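Local coordinates for flavodoxin (Lactobacillus reuteri, PDB 5VEG), which probably serves as a low-potential electron donor to redox enzymes, carrying electrons on a bound flavin mononucleotide, at residues T32-Y37 with A73-A78. Residues are numbered along the deposited sequence; the frame is centred on the assembly and turned at random.
Sequences TAHVVY and ADFMKA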
# COMPACT_ATOMS: atom_id res chain seq x y z
N THR A 32 1.69 9.61 12.03
CA THR A 32 0.73 8.52 11.95
C THR A 32 0.74 7.92 10.55
O THR A 32 1.10 8.58 9.57
CB THR A 32 -0.69 9.00 12.29
OG1 THR A 32 -1.07 10.00 11.34
CG2 THR A 32 -0.73 9.60 13.70
N ALA A 33 0.32 6.66 10.46
CA ALA A 33 0.21 5.94 9.20
C ALA A 33 -0.97 5.00 9.28
O ALA A 33 -1.30 4.47 10.34
CB ALA A 33 1.48 5.15 8.87
N HIS A 34 -1.62 4.80 8.14
CA HIS A 34 -2.65 3.79 7.99
C HIS A 34 -2.25 2.87 6.84
O HIS A 34 -2.04 3.35 5.72
CB HIS A 34 -4.02 4.44 7.75
CG HIS A 34 -5.17 3.55 8.09
ND1 HIS A 34 -6.33 4.02 8.68
CD2 HIS A 34 -5.35 2.22 7.91
CE1 HIS A 34 -7.18 3.02 8.84
NE2 HIS A 34 -6.60 1.91 8.39
N VAL A 35 -2.12 1.58 7.13
CA VAL A 35 -1.81 0.56 6.12
C VAL A 35 -3.06 -0.28 5.91
O VAL A 35 -3.54 -0.93 6.85
CB VAL A 35 -0.62 -0.33 6.53
CG1 VAL A 35 -0.40 -1.43 5.51
CG2 VAL A 35 0.64 0.51 6.70
N VAL A 36 -3.60 -0.28 4.70
CA VAL A 36 -4.69 -1.18 4.38
C VAL A 36 -4.16 -2.27 3.46
O VAL A 36 -3.25 -2.05 2.65
CB VAL A 36 -5.90 -0.47 3.74
CG1 VAL A 36 -6.49 0.56 4.73
CG2 VAL A 36 -5.53 0.17 2.43
N TYR A 37 -4.72 -3.47 3.59
CA TYR A 37 -4.33 -4.58 2.74
C TYR A 37 -5.56 -5.26 2.17
O TYR A 37 -6.65 -5.21 2.75
CB TYR A 37 -3.46 -5.62 3.50
CG TYR A 37 -4.16 -6.27 4.68
CD1 TYR A 37 -4.93 -7.42 4.52
CD2 TYR A 37 -4.04 -5.72 5.96
CE1 TYR A 37 -5.57 -8.00 5.61
CE2 TYR A 37 -4.68 -6.29 7.04
CZ TYR A 37 -5.44 -7.42 6.86
OH TYR A 37 -6.06 -7.98 7.95
N ALA A 73 -12.56 7.81 4.22
CA ALA A 73 -12.67 8.96 5.12
C ALA A 73 -11.90 8.73 6.42
O ALA A 73 -11.32 9.67 6.97
CB ALA A 73 -14.14 9.26 5.43
N ASP A 74 -11.86 7.49 6.92
CA ASP A 74 -11.06 7.21 8.11
C ASP A 74 -9.59 7.04 7.78
O ASP A 74 -8.72 7.56 8.49
CB ASP A 74 -11.60 5.97 8.83
CG ASP A 74 -13.04 6.15 9.29
OD1 ASP A 74 -13.34 7.22 9.87
OD2 ASP A 74 -13.88 5.26 9.06
N PHE A 75 -9.32 6.31 6.69
CA PHE A 75 -7.96 6.07 6.20
C PHE A 75 -7.17 7.36 6.05
O PHE A 75 -6.03 7.46 6.51
CB PHE A 75 -8.08 5.34 4.85
CG PHE A 75 -6.77 5.01 4.18
CD1 PHE A 75 -5.94 4.03 4.69
CD2 PHE A 75 -6.43 5.62 2.97
CE1 PHE A 75 -4.75 3.70 4.05
CE2 PHE A 75 -5.23 5.30 2.32
CZ PHE A 75 -4.40 4.33 2.87
N MET A 76 -7.77 8.36 5.40
CA MET A 76 -7.04 9.57 5.03
C MET A 76 -6.61 10.41 6.22
O MET A 76 -5.91 11.41 6.02
CB MET A 76 -7.89 10.43 4.09
CG MET A 76 -9.17 10.97 4.75
SD MET A 76 -9.93 12.22 3.71
CE MET A 76 -8.72 13.54 3.81
N LYS A 77 -7.02 10.05 7.44
CA LYS A 77 -6.66 10.85 8.60
C LYS A 77 -5.21 10.67 9.01
O LYS A 77 -4.70 11.49 9.78
CB LYS A 77 -7.59 10.53 9.79
CG LYS A 77 -9.08 10.71 9.48
CD LYS A 77 -9.90 10.95 10.74
CE LYS A 77 -11.39 11.14 10.42
NZ LYS A 77 -12.15 9.86 10.43
N ALA A 78 -4.52 9.64 8.51
CA ALA A 78 -3.10 9.47 8.81
C ALA A 78 -2.24 10.39 7.94
O ALA A 78 -2.67 10.90 6.90
CB ALA A 78 -2.66 8.01 8.60
O HOH W 1 -6.71 6.17 9.84
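Phe75 overlaps one face of the His34 imidazole with the CD1 corner of its ring, which sits 3.5 Å from His34 CG, lying over the CG side of that face rather than its middle. The two rings meet obliquely, their planes at 58°. His34 CG lies anti to its backbone N (chi1 -158°), which puts it beside Phe75 CD1. A water probably links His34 ND1 to Asp74 O, to which it donates at 2.8 Å; its distance to ND1 is short, so that bond is less certain. NE2 is bonded to Ser65 OG, which probably helps set the turn of the ring. An alanine at His34 would probably leave Phe75 CD1 without the ring it lies over and cost Ser65 OG its bond to NE2. Further along, Val36 CG1 packs on Phe75 CD1 at 3.5 Å. In the type I turn from Phe75 to Ala78, Ala78 CB presses on the strand backbone, 3.4 Å from His34 N, while Thr32 OG1 lies 3.3 Å from Ala78 CA. All this happens on one face of the flavodoxin parallel sheet: strand 31-38 runs between strands 60-66 and 80-85, helix 72-75 leads into strand 80-85, and Phe100 of helix 98-105 meets Phe75 edge-to-face.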